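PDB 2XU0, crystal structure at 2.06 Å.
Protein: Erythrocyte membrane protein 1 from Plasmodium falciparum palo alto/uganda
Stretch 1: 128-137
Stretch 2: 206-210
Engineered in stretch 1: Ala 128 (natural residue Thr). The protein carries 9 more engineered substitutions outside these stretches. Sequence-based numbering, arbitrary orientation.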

ATOM      1  N   ALA A 128      13.695   7.073   5.140  1.00 33.37           N
ATOM      2  CA  ALA A 128      12.329   7.508   5.457  1.00 32.31           C
ATOM      3  C   ALA A 128      11.248   6.542   5.033  1.00 34.79           C
ATOM      4  O   ALA A 128      11.370   5.874   4.008  1.00 33.00           O
ATOM      5  CB  ALA A 128      12.066   8.871   4.814  1.00 32.75           C
ATOM      6  N   ALA A 129      10.162   6.501   5.800  1.00 32.00           N
ATOM      7  CA  ALA A 129       8.982   5.703   5.432  1.00 31.64           C
ATOM      8  C   ALA A 129       8.102   6.640   4.553  1.00 36.23           C
ATOM      9  O   ALA A 129       8.167   7.871   4.723  1.00 35.54           O
ATOM     10  CB  ALA A 129       8.229   5.280   6.681  1.00 31.98           C
ATOM     11  N   CYS A 130       7.370   6.077   3.560  1.00 33.89           N
ATOM     12  CA  CYS A 130       6.509   6.855   2.649  1.00 34.51           C
ATOM     13  C   CYS A 130       5.076   6.499   2.880  1.00 34.67           C
ATOM     14  O   CYS A 130       4.675   5.395   2.546  1.00 34.74           O
ATOM     15  CB  CYS A 130       6.901   6.667   1.176  1.00 35.49           C
ATOM     16  SG  CYS A 130       8.499   7.413   0.731  0.75 40.05           S
ATOM     17  N   ALA A 131       4.298   7.423   3.427  1.00 30.43           N
ATOM     18  CA  ALA A 131       2.860   7.195   3.632  1.00 30.92           C
ATOM     19  C   ALA A 131       2.206   7.245   2.259  1.00 33.57           C
ATOM     20  O   ALA A 131       2.402   8.227   1.548  1.00 31.08           O
ATOM     21  CB  ALA A 131       2.260   8.243   4.563  1.00 31.74           C
ATOM     22  N   PRO A 132       1.552   6.140   1.814  1.00 30.43           N
ATOM     23  CA  PRO A 132       0.931   6.146   0.480  1.00 29.44           C
ATOM     24  C   PRO A 132      -0.308   7.040   0.436  1.00 29.46           C
ATOM     25  O   PRO A 132      -0.931   7.271   1.473  1.00 28.11           O
ATOM     26  CB  PRO A 132       0.576   4.672   0.244  1.00 30.62           C
ATOM     27  CG  PRO A 132       0.433   4.091   1.563  1.00 35.17           C
ATOM     28  CD  PRO A 132       1.234   4.899   2.546  1.00 30.99           C
ATOM     29  N   PRO A 133      -0.681   7.563  -0.742  1.00 28.36           N
ATOM     30  CA  PRO A 133      -1.904   8.410  -0.816  1.00 29.56           C
ATOM     31  C   PRO A 133      -3.169   7.739  -0.270  1.00 31.99           C
ATOM     32  O   PRO A 133      -3.979   8.425   0.355  1.00 31.13           O
ATOM     33  CB  PRO A 133      -1.999   8.793  -2.312  1.00 31.08           C
ATOM     34  CG  PRO A 133      -1.087   7.904  -3.001  1.00 34.73           C
ATOM     35  CD  PRO A 133      -0.030   7.435  -2.060  1.00 29.38           C
ATOM     36  N   ARG A 134      -3.267   6.362  -0.351  1.00 29.34           N
ATOM     37  CA  ARG A 134      -4.395   5.640   0.239  1.00 28.77           C
ATOM     38  C   ARG A 134      -4.417   5.899   1.755  1.00 32.72           C
ATOM     39  O   ARG A 134      -5.479   6.093   2.315  1.00 31.67           O
ATOM     40  CB  ARG A 134      -4.344   4.128  -0.106  1.00 29.20           C
ATOM     41  CG  ARG A 134      -5.562   3.290   0.368  1.00 30.06           C
ATOM     42  CD  ARG A 134      -5.233   1.812   0.631  1.00 35.81           C
ATOM     43  NE  ARG A 134      -3.873   1.656   1.162  1.00 28.18           N
ATOM     44  CZ  ARG A 134      -3.529   1.825   2.430  1.00 35.04           C
ATOM     45  NH1 ARG A 134      -4.455   2.054   3.352  1.00 31.81           N
ATOM     46  NH2 ARG A 134      -2.259   1.757   2.792  1.00 29.66           N
ATOM     47  N   ARG A 135      -3.239   5.951   2.416  1.00 30.55           N
ATOM     48  CA  ARG A 135      -3.182   6.204   3.854  1.00 29.99           C
ATOM     49  C   ARG A 135      -3.456   7.655   4.166  1.00 32.50           C
ATOM     50  O   ARG A 135      -4.177   7.925   5.115  1.00 33.74           O
ATOM     51  CB  ARG A 135      -1.811   5.754   4.489  1.00 29.06           C
ATOM     52  CG  ARG A 135      -1.560   6.248   5.936  1.00 31.64           C
ATOM     53  CD  ARG A 135      -2.462   5.547   6.955  1.00 31.59           C
ATOM     54  NE  ARG A 135      -2.399   6.160   8.292  1.00 29.73           N
ATOM     55  CZ  ARG A 135      -3.154   7.175   8.715  1.00 42.42           C
ATOM     56  NH1 ARG A 135      -4.031   7.747   7.900  1.00 41.04           N
ATOM     57  NH2 ARG A 135      -3.044   7.618   9.957  1.00 27.34           N
ATOM     58  N   ARG A 136      -2.768   8.570   3.484  1.00 32.48           N
ATOM     59  CA  ARG A 136      -2.872  10.022   3.717  1.00 34.15           C
ATOM     60  C   ARG A 136      -4.329  10.514   3.864  1.00 41.06           C
ATOM     61  O   ARG A 136      -4.648  11.273   4.783  1.00 42.35           O
ATOM     62  CB  ARG A 136      -2.199  10.784   2.565  1.00 32.18           C
ATOM     63  CG  ARG A 136      -0.680  10.704   2.545  1.00 33.40           C
ATOM     64  CD  ARG A 136      -0.141  11.526   1.402  1.00 35.76           C
ATOM     65  NE  ARG A 136      -0.061  12.936   1.798  1.00 40.34           N
ATOM     66  CZ  ARG A 136       0.555  13.877   1.092  1.00 57.35           C
ATOM     67  NH1 ARG A 136       1.130  13.578  -0.069  1.00 47.79           N
ATOM     68  NH2 ARG A 136       0.599  15.126   1.536  1.00 44.79           N
ATOM     69  N   HIS A 137      -5.213  10.029   2.998  1.00 36.96           N
ATOM     70  CA  HIS A 137      -6.603  10.480   2.979  1.00 36.31           C
ATOM     71  C   HIS A 137      -7.616   9.491   3.524  1.00 41.00           C
ATOM     72  O   HIS A 137      -8.799   9.628   3.250  1.00 40.48           O
ATOM     73  CB  HIS A 137      -6.961  10.969   1.571  1.00 36.01           C
ATOM     74  CG  HIS A 137      -5.864  11.743   0.918  1.00 38.42           C
ATOM     75  ND1 HIS A 137      -5.426  12.962   1.433  1.00 40.30           N
ATOM     76  CD2 HIS A 137      -5.143  11.451  -0.186  1.00 38.93           C
ATOM     77  CE1 HIS A 137      -4.463  13.366   0.620  1.00 38.58           C
ATOM     78  NE2 HIS A 137      -4.261  12.492  -0.372  1.00 38.75           N
ATOM     79  N   ARG A 206       0.136   2.131  16.667  1.00 35.51           N
ATOM     80  CA  ARG A 206       1.387   1.770  15.995  1.00 33.69           C
ATOM     81  C   ARG A 206       1.550   2.560  14.699  1.00 34.80           C
ATOM     82  O   ARG A 206       2.663   2.665  14.201  1.00 33.87           O
ATOM     83  CB  ARG A 206       1.390   0.274  15.678  1.00 31.92           C
ATOM     84  CG  ARG A 206       1.411  -0.640  16.918  1.00 39.43           C
ATOM     85  CD  ARG A 206       1.210  -2.066  16.442  1.00 40.13           C
ATOM     86  NE  ARG A 206       1.207  -3.064  17.513  1.00 42.10           N
ATOM     87  CZ  ARG A 206       1.146  -4.372  17.286  1.00 53.38           C
ATOM     88  NH1 ARG A 206       1.110  -4.836  16.044  1.00 43.00           N
ATOM     89  NH2 ARG A 206       1.158  -5.225  18.292  1.00 51.25           N
ATOM     90  N   ASP A 207       0.439   3.126  14.155  1.00 27.54           N
ATOM     91  CA  ASP A 207       0.462   3.881  12.917  1.00 26.27           C
ATOM     92  C   ASP A 207       1.460   5.041  12.971  1.00 30.40           C
ATOM     93  O   ASP A 207       1.544   5.723  13.997  1.00 29.67           O
ATOM     94  CB  ASP A 207      -0.964   4.336  12.557  1.00 26.79           C
ATOM     95  CG  ASP A 207      -0.996   5.254  11.381  1.00 26.35           C
ATOM     96  OD1 ASP A 207      -0.940   4.746  10.225  1.00 29.35           O
ATOM     97  OD2 ASP A 207      -0.900   6.474  11.593  1.00 29.94           O
ATOM     98  N   MET A 208       2.229   5.235  11.895  1.00 30.66           N
ATOM     99  CA  MET A 208       3.310   6.247  11.804  1.00 34.53           C
ATOM    100  C   MET A 208       2.839   7.604  11.253  1.00 37.65           C
ATOM    101  O   MET A 208       3.602   8.566  11.282  1.00 35.80           O
ATOM    102  CB  MET A 208       4.412   5.749  10.850  1.00 38.99           C
ATOM    103  CG  MET A 208       5.289   4.647  11.384  1.00 46.59           C
ATOM    104  SD  MET A 208       6.504   4.237  10.090  1.00 54.52           S
ATOM    105  CE  MET A 208       5.671   3.011   9.222  1.00 50.18           C
ATOM    106  N   PHE A 209       1.624   7.679  10.694  1.00 36.40           N
ATOM    107  CA  PHE A 209       1.186   8.935  10.083  1.00 35.28           C
ATOM    108  C   PHE A 209       0.620   9.933  11.076  1.00 42.82           C
ATOM    109  O   PHE A 209      -0.200   9.588  11.921  1.00 43.87           O
ATOM    110  CB  PHE A 209       0.286   8.700   8.864  1.00 35.72           C
ATOM    111  CG  PHE A 209      -0.010   9.919   8.009  1.00 36.66           C
ATOM    112  CD1 PHE A 209       0.989  10.514   7.244  1.00 38.24           C
ATOM    113  CD2 PHE A 209      -1.313  10.401   7.882  1.00 36.87           C
ATOM    114  CE1 PHE A 209       0.703  11.617   6.421  1.00 38.41           C
ATOM    115  CE2 PHE A 209      -1.588  11.515   7.087  1.00 38.78           C
ATOM    116  CZ  PHE A 209      -0.578  12.120   6.369  1.00 36.77           C
ATOM    117  N   LEU A 210       1.113  11.167  11.012  1.00 40.17           N
ATOM    118  CA  LEU A 210       0.663  12.224  11.891  1.00 40.40           C
ATOM    119  C   LEU A 210      -0.080  13.242  11.014  1.00 44.52           C
ATOM    120  O   LEU A 210       0.569  14.066  10.374  1.00 44.43           O
ATOM    121  CB  LEU A 210       1.871  12.841  12.593  1.00 40.89           C
ATOM    122  CG  LEU A 210       1.556  13.909  13.616  1.00 46.94           C
ATOM    123  CD1 LEU A 210       0.666  13.355  14.711  1.00 46.44           C
ATOM    124  CD2 LEU A 210       2.836  14.497  14.179  1.00 51.96           C
TER

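Stretch 2, which has no regular helix or strand, packs against Ala 129 and Ala 131 in the extended lead-in of stretch 1, and against Arg 135 and Arg 136 in the short helix 133-136. The backbones come nearest at Ala 131 and Phe 209, whose CA atoms lie 6.9 Å apart, and the contact buries 319 Å² in all, counting both sides. Arg 206 takes no part; its side chain stays out of reach. Asp 207 supplies the polar anchor. Its carboxylate meets the guanidinium of Arg 135 near the guanidinium plane in a two-pronged salt bridge: Arg 135 NE donates to Asp 207 OD1 at 2.8 Å and Arg 135 NH2 to Asp 207 OD2 at 2.9 Å, with N-H...O angles of 162° and 170°. The near-linear bonds pair opposite charges where both residues are buried. Asp 207 OD2 also accepts from the backbone Phe 209 N at 2.9 Å, so the same carboxylate holds the backbone of its own stretch as well as Arg 135 of the helix. At Met 208 the CA-to-CB bond points sideways, but the side chain ends closer to stretch 1, bringing SD to 4.0 Å from Ala 129 CB in a small apolar contact. Phe 209 has the largest area covered by the other stretch. Its ring, with chi1 at -169° (t), reaches Ala 131 CB, 3.7 Å from Phe 209 CD1, and the backbone of Arg 136, whose O is 3.8 Å from Phe 209 CE2. The aliphatic part of Arg 136 adds a contact of 4.1 Å between its CG and Phe 209 CZ, while its guanidinium nitrogens bond elsewhere in the structure. Phe 209 CB lies over one face of the Arg 135 guanidinium, 3.7 Å from NH2 of Arg 135, leaving the edge to Asp 207. At Leu 210 the CA-to-CB bond points away, and the residue makes no contact with stretch 1.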